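Type-2 restriction enzyme AgeI (Thalassobius gelatinovorus, PDB 5DWA) recognises the double-stranded DNA sequence 5'-ACCGGT-3' and cleaves it after the A, leaving fragments with terminal 5'-phosphates. Local coordinates at residues Asp18-Glu23 / Pro59-Ser64; Asp65-Val70 / Leu197-Phe202; Asp208-Gly213 / Asn241-Pro246. All coordinates share one frame; numbering follows the deposited sequence.

The three contacts follow one another along the chain; contacts 1 and 2 share helix 63-78, and contact 3 adjoins it. Contact 1 joins the turn ahead of helix 22-36 to the loop that leads into helix 63-78. Contact 2, its centre about 12 Å from that of contact 1, sets the next turns of that helix against the loop after strand 191-196 of the six-stranded mixed sheet, and this loop reaches the bound DNA. Contact 3, its centre about 8 Å from that of contact 2, pairs a later part of the same long connection with the loop after strand 236-239. Asn62 and Ser64 hydrogen-bond to Asn241 and Asn211, tying the helix start to both connections.

Contact 1: residues Asp18-Glu23 / Pro59-Ser64; sequences DNVSEE and PDANPS
Asn19 lays its side chain across that of Asp60, the amide plane turned 76° from the carboxylate. The touching atoms are inner ones: Asn19 CG lies 3.9 Å from Asp60 CB, with the carboxylate taking no part. With CG beside its own backbone N (chi1 -68°), the Asn19 amide comes near the Asp60 carbonyl, and a water at 2.9 Å from Asn19 ND2 accepts from that nitrogen and donates to Asp60 O. Two more waters bridge the backbones, one from Asn19 O to Asp60 N and the other from Asp18 O to Asn62 N, so water carries the clear polar links of this seam between two loops, each running into a helix. Ser21 is the N-cap of helix 22-36, and Asn62 that of helix 63-78, its OD1 accepting from Ser64 N at 3.0 Å. The methyl CB of buried Ala61 packs against Val20 CG2 at 3.6 Å, and Asp18 O is 3.7 Å from the same Ala61 CB. CG2, the Val20 branch beside the backbone N, is the one that meets Ala61. Leu66 of helix 63-78 touches both Val20 and Ala61.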
loop_
_atom_site.group_PDB
_atom_site.type_symbol
_atom_site.label_atom_id
_atom_site.label_comp_id
_atom_site.label_asym_id
_atom_site.label_seq_id
_atom_site.Cartn_x
_atom_site.Cartn_y
_atom_site.Cartn_z
ATOM N N ASP A 18 -7.058 -19.313 21.364
ATOM C CA ASP A 18 -7.675 -19.282 22.687
ATOM C C ASP A 18 -9.174 -19.035 22.642
ATOM O O ASP A 18 -9.659 -18.250 21.828
ATOM C CB ASP A 18 -7.013 -18.203 23.547
ATOM C CG ASP A 18 -5.513 -18.372 23.638
ATOM O OD1 ASP A 18 -5.058 -19.509 23.880
ATOM O OD2 ASP A 18 -4.789 -17.369 23.464
ATOM N N ASN A 19 -9.895 -19.710 23.537
ATOM C CA ASN A 19 -11.345 -19.570 23.685
ATOM C C ASN A 19 -12.127 -19.864 22.411
ATOM O O ASN A 19 -13.164 -19.254 22.143
ATOM C CB ASN A 19 -11.683 -18.176 24.212
ATOM C CG ASN A 19 -11.218 -17.981 25.640
ATOM O OD1 ASN A 19 -11.730 -18.624 26.561
ATOM N ND2 ASN A 19 -10.229 -17.122 25.832
ATOM N N VAL A 20 -11.613 -20.808 21.631
ATOM C CA VAL A 20 -12.343 -21.386 20.515
ATOM C C VAL A 20 -12.214 -22.893 20.618
ATOM O O VAL A 20 -11.106 -23.418 20.638
ATOM C CB VAL A 20 -11.805 -20.920 19.149
ATOM C CG1 VAL A 20 -12.590 -21.573 18.014
ATOM C CG2 VAL A 20 -11.862 -19.405 19.041
ATOM N N SER A 21 -13.342 -23.583 20.704
ATOM C CA SER A 21 -13.320 -25.038 20.751
ATOM C C SER A 21 -13.361 -25.597 19.337
ATOM O O SER A 21 -13.728 -24.892 18.391
ATOM C CB SER A 21 -14.496 -25.572 21.569
ATOM O OG SER A 21 -15.723 -25.335 20.908
ATOM N N GLU A 22 -12.998 -26.868 19.192
ATOM C CA GLU A 22 -13.135 -27.548 17.910
ATOM C C GLU A 22 -14.562 -27.427 17.385
ATOM O O GLU A 22 -14.779 -27.229 16.192
ATOM C CB GLU A 22 -12.744 -29.025 18.034
ATOM C CG GLU A 22 -11.250 -29.279 18.147
ATOM C CD GLU A 22 -10.554 -29.300 16.795
ATOM O OE1 GLU A 22 -11.229 -29.075 15.768
ATOM O OE2 GLU A 22 -9.330 -29.550 16.757
ATOM N N GLU A 23 -15.536 -27.525 18.282
ATOM C CA GLU A 23 -16.939 -27.490 17.885
ATOM C C GLU A 23 -17.370 -26.094 17.441
ATOM O O GLU A 23 -18.134 -25.953 16.487
ATOM C CB GLU A 23 -17.832 -27.978 19.028
ATOM C CG GLU A 23 -17.354 -29.264 19.692
ATOM C CD GLU A 23 -16.597 -29.008 20.980
ATOM O OE1 GLU A 23 -17.251 -28.741 22.009
ATOM O OE2 GLU A 23 -15.349 -29.068 20.960
ATOM N N PRO A 59 -17.337 -15.241 21.828
ATOM C CA PRO A 59 -17.215 -13.869 22.335
ATOM C C PRO A 59 -15.967 -13.612 23.177
ATOM O O PRO A 59 -15.603 -12.449 23.367
ATOM C CB PRO A 59 -18.480 -13.699 23.179
ATOM C CG PRO A 59 -18.856 -15.087 23.589
ATOM C CD PRO A 59 -18.440 -15.984 22.467
ATOM N N ASP A 60 -15.322 -14.663 23.675
ATOM C CA ASP A 60 -14.131 -14.482 24.496
ATOM C C ASP A 60 -12.852 -14.647 23.691
ATOM O O ASP A 60 -11.752 -14.431 24.202
ATOM C CB ASP A 60 -14.141 -15.462 25.669
ATOM C CG ASP A 60 -15.266 -15.184 26.641
ATOM O OD1 ASP A 60 -15.663 -14.006 26.767
ATOM O OD2 ASP A 60 -15.754 -16.141 27.277
ATOM N N ALA A 61 -13.001 -15.029 22.428
ATOM C CA ALA A 61 -11.851 -15.212 21.561
ATOM C C ALA A 61 -11.334 -13.854 21.122
ATOM O O ALA A 61 -12.071 -12.864 21.149
ATOM C CB ALA A 61 -12.212 -16.065 20.362
ATOM N N ASN A 62 -10.070 -13.810 20.730
ATOM C CA ASN A 62 -9.484 -12.604 20.175
ATOM C C ASN A 62 -10.072 -12.369 18.782
ATOM O O ASN A 62 -9.859 -13.164 17.867
ATOM C CB ASN A 62 -7.954 -12.734 20.134
ATOM C CG ASN A 62 -7.262 -11.461 19.688
ATOM O OD1 ASN A 62 -7.868 -10.598 19.047
ATOM N ND2 ASN A 62 -5.982 -11.333 20.031
ATOM N N PRO A 63 -10.822 -11.267 18.615
ATOM C CA PRO A 63 -11.474 -11.026 17.325
ATOM C C PRO A 63 -10.465 -10.990 16.183
ATOM O O PRO A 63 -10.699 -11.531 15.106
ATOM C CB PRO A 63 -12.139 -9.657 17.520
ATOM C CG PRO A 63 -12.350 -9.547 19.001
ATOM C CD PRO A 63 -11.152 -10.232 19.608
ATOM N N SER A 64 -9.319 -10.380 16.440
ATOM C CA SER A 64 -8.277 -10.298 15.424
ATOM C C SER A 64 -7.789 -11.692 15.020
ATOM O O SER A 64 -7.493 -11.930 13.847
ATOM C CB SER A 64 -7.117 -9.443 15.925
ATOM O OG SER A 64 -6.187 -9.177 14.894
HETATM O O HOH W 1 -8.641 -16.130 20.309
HETATM O O HOH W 2 -15.235 -17.498 23.085
HETATM O O HOH W 3 -9.044 -15.196 23.983
#

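Contact 2: residues Asp65-Val70 / Leu197-Phe202; sequences DLWHHV and LDVKSF. With nucleotides of chain C; nucleotides of chain D.
His68 and Val199 face each other with CA atoms 6.8 Å apart, where helical residues 65-70, including a wider pi-type turn at 66-70, pass an irregular loop, 197-202. Leu197, Val199 and Ser201, alternate residues of that loop, point at the helix. Leu197 CD1 sits over one face of the Trp67 indole, 3.6 Å from the centroid of its five-membered ring, a CH-pi contact displaced toward the rim; the leucine crosses the indole at about a right angle. Val199 CG1 makes a CH-pi contact over one face of the His68 ring, 3.8 Å from its centroid, the side chains crossing at a slant. Chi1 (-179°) sets His68 CG anti to the backbone N; in one of two serine conformers the ring's NE2 shares a 2.8 Å hydrogen bond with Ser201 OG, which lies in the ring plane, and either atom could be the donor. Tyr72 also meets this ring, while Phe51 and Trp88 pack on Trp67. Lys200 leaves the backbone away from the helix, and its NZ donates to O4 of thymine DT9 of chain C at 2.8 Å. Phe202 CZ meets C5 of cytosine DC2 of chain D at 3.6 Å. With one side on a helix and the other on the bases, 197-202 is a base-contacting loop of this PD-(D/E)XK restriction endonuclease, here in its pre-specific complex.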
loop_
_atom_site.group_PDB
_atom_site.type_symbol
_atom_site.label_atom_id
_atom_site.label_comp_id
_atom_site.label_asym_id
_atom_site.label_seq_id
_atom_site.Cartn_x
_atom_site.Cartn_y
_atom_site.Cartn_z
ATOM N N ASP A 65 -7.727 -12.609 15.985
ATOM C CA ASP A 65 -7.346 -13.992 15.698
ATOM C C ASP A 65 -8.432 -14.723 14.913
ATOM O O ASP A 65 -8.126 -15.546 14.055
ATOM C CB ASP A 65 -7.041 -14.760 16.994
ATOM C CG ASP A 65 -5.670 -14.438 17.561
ATOM O OD1 ASP A 65 -5.052 -13.444 17.134
ATOM O OD2 ASP A 65 -5.212 -15.185 18.448
ATOM N N LEU A 66 -9.700 -14.417 15.182
ATOM C CA LEU A 66 -10.769 -15.034 14.410
ATOM C C LEU A 66 -10.681 -14.589 12.959
ATOM O O LEU A 66 -10.913 -15.367 12.040
ATOM C CB LEU A 66 -12.144 -14.693 14.977
ATOM C CG LEU A 66 -12.482 -15.294 16.340
ATOM C CD1 LEU A 66 -13.813 -14.760 16.827
ATOM C CD2 LEU A 66 -12.521 -16.816 16.238
ATOM N N TRP A 67 -10.350 -13.322 12.751
ATOM C CA TRP A 67 -10.214 -12.816 11.394
ATOM C C TRP A 67 -9.016 -13.443 10.693
ATOM O O TRP A 67 -9.119 -13.919 9.562
ATOM C CB TRP A 67 -10.067 -11.297 11.420
ATOM C CG TRP A 67 -10.107 -10.618 10.098
ATOM C CD1 TRP A 67 -9.075 -10.437 9.224
ATOM C CD2 TRP A 67 -11.247 -9.988 9.516
ATOM N NE1 TRP A 67 -9.509 -9.729 8.119
ATOM C CE2 TRP A 67 -10.840 -9.444 8.280
ATOM C CE3 TRP A 67 -12.576 -9.821 9.930
ATOM C CZ2 TRP A 67 -11.730 -8.748 7.444
ATOM C CZ3 TRP A 67 -13.450 -9.120 9.108
ATOM C CH2 TRP A 67 -13.020 -8.589 7.877
ATOM N N HIS A 68 -7.873 -13.427 11.376
ATOM C CA HIS A 68 -6.604 -13.775 10.756
ATOM C C HIS A 68 -6.329 -15.269 10.711
ATOM O O HIS A 68 -5.811 -15.760 9.711
ATOM C CB HIS A 68 -5.458 -13.066 11.490
ATOM C CG HIS A 68 -4.106 -13.344 10.917
ATOM N ND1 HIS A 68 -3.792 -13.102 9.597
ATOM C CD2 HIS A 68 -2.985 -13.847 11.486
ATOM C CE1 HIS A 68 -2.535 -13.446 9.378
ATOM N NE2 HIS A 68 -2.024 -13.900 10.508
ATOM N N HIS A 69 -6.645 -15.984 11.790
ATOM C CA HIS A 69 -6.319 -17.410 11.861
ATOM C C HIS A 69 -7.469 -18.299 11.406
ATOM O O HIS A 69 -7.248 -19.470 11.103
ATOM C CB HIS A 69 -5.902 -17.826 13.285
ATOM C CG HIS A 69 -4.576 -17.283 13.718
ATOM N ND1 HIS A 69 -3.474 -17.256 12.895
ATOM C CD2 HIS A 69 -4.173 -16.763 14.903
ATOM C CE1 HIS A 69 -2.451 -16.734 13.543
ATOM N NE2 HIS A 69 -2.847 -16.427 14.767
ATOM N N VAL A 70 -8.691 -17.762 11.359
ATOM C CA VAL A 70 -9.840 -18.578 10.955
ATOM C C VAL A 70 -10.389 -18.153 9.597
ATOM O O VAL A 70 -10.256 -18.886 8.623
ATOM C CB VAL A 70 -10.976 -18.533 12.002
ATOM C CG1 VAL A 70 -12.166 -19.398 11.554
ATOM C CG2 VAL A 70 -10.456 -18.985 13.353
ATOM N N LEU A 197 -8.339 -4.042 13.294
ATOM C CA LEU A 197 -8.173 -5.362 13.882
ATOM C C LEU A 197 -6.721 -5.574 14.303
ATOM O O LEU A 197 -6.409 -6.576 14.960
ATOM C CB LEU A 197 -8.607 -6.451 12.900
ATOM C CG LEU A 197 -10.088 -6.402 12.535
ATOM C CD1 LEU A 197 -10.409 -7.530 11.589
ATOM C CD2 LEU A 197 -10.939 -6.483 13.788
ATOM N N ASP A 198 -5.849 -4.641 13.915
ATOM C CA ASP A 198 -4.416 -4.683 14.246
ATOM C C ASP A 198 -3.858 -6.084 14.003
ATOM O O ASP A 198 -3.237 -6.680 14.884
ATOM C CB ASP A 198 -4.178 -4.245 15.699
ATOM C CG ASP A 198 -2.692 -4.014 16.021
ATOM O OD1 ASP A 198 -1.885 -3.817 15.087
ATOM O OD2 ASP A 198 -2.339 -4.012 17.219
ATOM N N VAL A 199 -4.123 -6.616 12.815
ATOM C CA VAL A 199 -3.620 -7.933 12.446
ATOM C C VAL A 199 -2.160 -7.873 12.024
ATOM O O VAL A 199 -1.801 -7.121 11.112
ATOM C CB VAL A 199 -4.431 -8.553 11.293
ATOM C CG1 VAL A 199 -3.735 -9.827 10.763
ATOM C CG2 VAL A 199 -5.846 -8.868 11.738
ATOM N N LYS A 200 -1.322 -8.664 12.688
ATOM C CA LYS A 200 0.017 -8.971 12.189
ATOM C C LYS A 200 0.579 -10.152 12.939
ATOM O O LYS A 200 0.811 -10.083 14.147
ATOM C CB LYS A 200 0.989 -7.797 12.316
ATOM C CG LYS A 200 2.413 -8.098 11.807
ATOM C CD LYS A 200 2.438 -8.446 10.314
ATOM C CE LYS A 200 3.879 -8.593 9.803
ATOM N NZ LYS A 200 3.936 -8.872 8.331
ATOM N N SER A 201 0.796 -11.244 12.222
ATOM C CA SER A 201 1.547 -12.368 12.764
ATOM C C SER A 201 2.664 -12.689 11.794
ATOM O O SER A 201 2.523 -12.492 10.589
ATOM C CB SER A 201 0.657 -13.589 12.988
ATOM O OG SER A 201 0.466 -14.308 11.782
ATOM N N PHE A 202 3.777 -13.183 12.322
ATOM C CA PHE A 202 4.899 -13.549 11.492
ATOM C C PHE A 202 4.844 -15.062 11.345
ATOM O O PHE A 202 4.966 -15.787 12.329
ATOM C CB PHE A 202 6.216 -13.073 12.105
ATOM C CG PHE A 202 6.379 -11.582 12.092
ATOM C CD1 PHE A 202 7.090 -10.961 11.081
ATOM C CD2 PHE A 202 5.806 -10.793 13.080
ATOM C CE1 PHE A 202 7.250 -9.585 11.061
ATOM C CE2 PHE A 202 5.960 -9.415 13.064
ATOM C CZ PHE A 202 6.682 -8.814 12.058
ATOM P P DT C 9 6.606 -16.137 3.086
ATOM O OP1 DT C 9 6.822 -17.181 2.069
ATOM O OP2 DT C 9 6.674 -16.464 4.531
ATOM O "O5'" DT C 9 7.605 -14.944 2.775
ATOM C "C5'" DT C 9 7.573 -14.329 1.515
ATOM C "C4'" DT C 9 8.368 -13.051 1.547
ATOM O "O4'" DT C 9 7.797 -12.160 2.510
ATOM C "C3'" DT C 9 9.834 -13.204 1.955
ATOM O "O3'" DT C 9 10.630 -12.912 0.828
ATOM C "C2'" DT C 9 10.023 -12.182 3.108
ATOM C "C1'" DT C 9 8.802 -11.297 2.949
ATOM N N1 DT C 9 8.290 -10.666 4.182
ATOM C C2 DT C 9 8.246 -9.301 4.257
ATOM O O2 DT C 9 8.691 -8.574 3.386
ATOM N N3 DT C 9 7.675 -8.813 5.399
ATOM C C4 DT C 9 7.129 -9.544 6.439
ATOM O O4 DT C 9 6.628 -9.013 7.423
ATOM C C5 DT C 9 7.194 -10.975 6.290
ATOM C C7 DT C 9 6.646 -11.874 7.360
ATOM C C6 DT C 9 7.748 -11.461 5.174
ATOM P P DG C 8 0.743 -13.381 5.891
ATOM O OP1 DG C 8 -0.398 -14.322 5.768
ATOM O OP2 DG C 8 1.107 -12.864 7.231
ATOM O "O5'" DG C 8 1.993 -14.086 5.224
ATOM C "C5'" DG C 8 1.855 -14.585 3.896
ATOM C "C4'" DG C 8 3.128 -14.378 3.101
ATOM O "O4'" DG C 8 3.348 -12.962 2.862
ATOM C "C3'" DG C 8 4.382 -14.898 3.762
ATOM O "O3'" DG C 8 5.177 -15.486 2.752
ATOM C "C2'" DG C 8 5.015 -13.630 4.380
ATOM C "C1'" DG C 8 4.611 -12.553 3.394
ATOM N N9 DG C 8 4.394 -11.233 3.972
ATOM C C8 DG C 8 3.710 -10.928 5.125
ATOM N N7 DG C 8 3.615 -9.634 5.346
ATOM C C5 DG C 8 4.229 -9.062 4.241
ATOM C C6 DG C 8 4.434 -7.707 3.918
ATOM O O6 DG C 8 4.061 -6.716 4.548
ATOM N N1 DG C 8 5.119 -7.552 2.716
ATOM C C2 DG C 8 5.555 -8.584 1.917
ATOM N N2 DG C 8 6.201 -8.248 0.776
ATOM N N3 DG C 8 5.371 -9.860 2.216
ATOM C C4 DG C 8 4.712 -10.023 3.388
ATOM P P DC D 2 11.179 -5.364 16.774
ATOM O OP1 DC D 2 11.381 -4.576 18.014
ATOM O OP2 DC D 2 10.406 -6.625 16.803
ATOM O "O5'" DC D 2 10.528 -4.383 15.687
ATOM C "C5'" DC D 2 10.810 -2.993 15.720
ATOM C "C4'" DC D 2 10.507 -2.346 14.382
ATOM O "O4'" DC D 2 11.006 -3.181 13.307
ATOM C "C3'" DC D 2 9.035 -2.150 14.054
ATOM O "O3'" DC D 2 8.978 -1.188 13.048
ATOM C "C2'" DC D 2 8.687 -3.517 13.482
ATOM C "C1'" DC D 2 9.906 -3.723 12.591
ATOM N N1 DC D 2 10.221 -5.141 12.249
ATOM C C2 DC D 2 11.109 -5.390 11.203
ATOM O O2 DC D 2 11.602 -4.427 10.600
ATOM N N3 DC D 2 11.414 -6.673 10.886
ATOM C C4 DC D 2 10.861 -7.676 11.567
ATOM N N4 DC D 2 11.190 -8.926 11.213
ATOM C C5 DC D 2 9.948 -7.443 12.642
ATOM C C6 DC D 2 9.658 -6.170 12.947
#

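Contact 3: residues Asp208-Gly213 / Asn241-Pro246; sequences DLVNRG and NLRTSP
Asn211 O receives two side chains from the loop 241-246. With CG anti to its backbone N (chi1 -171°), Asn241 directs its amide to this oxygen: ND2 donates to Asn211 O at 3.0 Å in a nearly straight bond (168°), the oxygen lying in the Asn241 amide plane while the donor stands above the Asn211 carbonyl plane. Arg243 NH1 adds a weak, bent bond at 2.9 Å. The arginine reaches there extended from CG to NE, passing Asn211 O with its CD, and Val210 CG1 lies over a face of the guanidinium, 3.7 Å from NE, the two side chains crossing at about a right angle. The stronger partner of Arg243 is Asp65 of helix 63-78, which forms a salt bridge with NH2. The Asn211 and Asn241 side chains run past each other in opposite directions, amide planes 43° apart; Asn211 OD1 accepts from Lys200 N, and its ND2 donates to Asp65 and Ser64. Arg212 turns away and grips Asp208 in an end-on, two-nitrogen salt bridge, NH2 to OD2 at 2.9 Å and NH1 to OD1, both on syn lone pairs. A water bridges Arg212 O and Arg243 O. Asx turns at Asp208 and Asn241, the latter within the type I beta turn Asn241-Thr244, shape the two loops, which follow strands 191-196 and 236-239, parallel neighbours in the nuclease sheet.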
loop_
_atom_site.group_PDB
_atom_site.type_symbol
_atom_site.label_atom_id
_atom_site.label_comp_id
_atom_site.label_asym_id
_atom_site.label_seq_id
_atom_site.Cartn_x
_atom_site.Cartn_y
_atom_site.Cartn_z
ATOM N N ASP A 208 6.502 -16.838 15.013
ATOM C CA ASP A 208 5.777 -17.905 15.696
ATOM C C ASP A 208 4.260 -17.851 15.514
ATOM O O ASP A 208 3.522 -18.469 16.281
ATOM C CB ASP A 208 6.119 -17.884 17.194
ATOM C CG ASP A 208 5.625 -16.625 17.904
ATOM O OD1 ASP A 208 5.034 -15.736 17.249
ATOM O OD2 ASP A 208 5.843 -16.529 19.129
ATOM N N LEU A 209 3.811 -17.090 14.514
ATOM C CA LEU A 209 2.390 -16.972 14.147
ATOM C C LEU A 209 1.487 -16.316 15.192
ATOM O O LEU A 209 0.288 -16.189 14.969
ATOM C CB LEU A 209 1.797 -18.343 13.800
ATOM C CG LEU A 209 1.991 -18.849 12.370
ATOM C CD1 LEU A 209 1.691 -20.342 12.300
ATOM C CD2 LEU A 209 1.117 -18.081 11.381
ATOM N N VAL A 210 2.043 -15.896 16.320
ATOM C CA VAL A 210 1.232 -15.217 17.317
ATOM C C VAL A 210 0.906 -13.810 16.814
ATOM O O VAL A 210 1.786 -13.051 16.427
ATOM C CB VAL A 210 1.937 -15.163 18.686
ATOM C CG1 VAL A 210 1.056 -14.479 19.716
ATOM C CG2 VAL A 210 2.268 -16.586 19.145
ATOM N N ASN A 211 -0.377 -13.480 16.826
ATOM C CA ASN A 211 -0.877 -12.252 16.227
ATOM C C ASN A 211 -0.771 -11.058 17.178
ATOM O O ASN A 211 -1.748 -10.663 17.821
ATOM C CB ASN A 211 -2.311 -12.519 15.778
ATOM C CG ASN A 211 -3.005 -11.300 15.213
ATOM O OD1 ASN A 211 -2.373 -10.378 14.704
ATOM N ND2 ASN A 211 -4.326 -11.307 15.290
ATOM N N ARG A 212 0.429 -10.489 17.253
ATOM C CA ARG A 212 0.728 -9.463 18.238
ATOM C C ARG A 212 0.403 -8.057 17.749
ATOM O O ARG A 212 0.442 -7.107 18.524
ATOM C CB ARG A 212 2.204 -9.540 18.646
ATOM C CG ARG A 212 2.558 -10.865 19.283
ATOM C CD ARG A 212 3.966 -10.866 19.840
ATOM N NE ARG A 212 4.217 -12.120 20.543
ATOM C CZ ARG A 212 4.643 -13.232 19.951
ATOM N NH1 ARG A 212 4.895 -13.241 18.648
ATOM N NH2 ARG A 212 4.826 -14.338 20.662
ATOM N N GLY A 213 0.095 -7.917 16.464
ATOM C CA GLY A 213 -0.193 -6.594 15.928
ATOM C C GLY A 213 1.043 -5.724 15.750
ATOM O O GLY A 213 2.173 -6.192 15.896
ATOM N N ASN A 241 -7.786 -6.264 18.464
ATOM C CA ASN A 241 -6.817 -7.290 18.810
ATOM C C ASN A 241 -6.615 -7.231 20.311
ATOM O O ASN A 241 -6.072 -6.251 20.813
ATOM C CB ASN A 241 -5.495 -7.064 18.074
ATOM C CG ASN A 241 -4.524 -8.219 18.238
ATOM O OD1 ASN A 241 -4.569 -8.946 19.228
ATOM N ND2 ASN A 241 -3.640 -8.396 17.258
ATOM N N LEU A 242 -7.045 -8.268 21.030
ATOM C CA LEU A 242 -6.909 -8.265 22.486
ATOM C C LEU A 242 -5.450 -8.153 22.958
ATOM O O LEU A 242 -5.204 -7.830 24.118
ATOM C CB LEU A 242 -7.550 -9.517 23.083
ATOM C CG LEU A 242 -9.038 -9.697 22.776
ATOM C CD1 LEU A 242 -9.599 -10.931 23.494
ATOM C CD2 LEU A 242 -9.815 -8.437 23.146
ATOM N N ARG A 243 -4.490 -8.409 22.065
ATOM C CA ARG A 243 -3.066 -8.262 22.398
ATOM C C ARG A 243 -2.519 -6.848 22.239
ATOM O O ARG A 243 -1.412 -6.557 22.695
ATOM C CB ARG A 243 -2.219 -9.208 21.547
ATOM C CG ARG A 243 -2.483 -10.662 21.846
ATOM C CD ARG A 243 -1.441 -11.558 21.203
ATOM N NE ARG A 243 -1.929 -12.927 21.198
ATOM C CZ ARG A 243 -2.819 -13.386 20.321
ATOM N NH1 ARG A 243 -3.296 -12.587 19.368
ATOM N NH2 ARG A 243 -3.240 -14.639 20.391
ATOM N N THR A 244 -3.283 -5.967 21.594
ATOM C CA THR A 244 -2.876 -4.579 21.472
ATOM C C THR A 244 -2.760 -3.973 22.863
ATOM O O THR A 244 -3.648 -4.157 23.695
ATOM C CB THR A 244 -3.885 -3.750 20.641
ATOM O OG1 THR A 244 -4.046 -4.337 19.341
ATOM C CG2 THR A 244 -3.412 -2.309 20.505
ATOM N N SER A 245 -1.660 -3.273 23.122
ATOM C CA SER A 245 -1.511 -2.579 24.392
ATOM C C SER A 245 -2.258 -1.257 24.340
ATOM O O SER A 245 -2.019 -0.447 23.450
ATOM C CB SER A 245 -0.039 -2.340 24.721
ATOM O OG SER A 245 0.637 -3.571 24.899
ATOM N N PRO A 246 -3.170 -1.042 25.294
ATOM C CA PRO A 246 -3.866 0.245 25.337
ATOM C C PRO A 246 -2.932 1.371 25.744
ATOM O O PRO A 246 -1.861 1.137 26.307
ATOM C CB PRO A 246 -4.953 0.025 26.392
ATOM C CG PRO A 246 -4.449 -1.100 27.231
ATOM C CD PRO A 246 -3.686 -1.985 26.298
HETATM O O HOH W 4 1.134 -7.048 21.130
#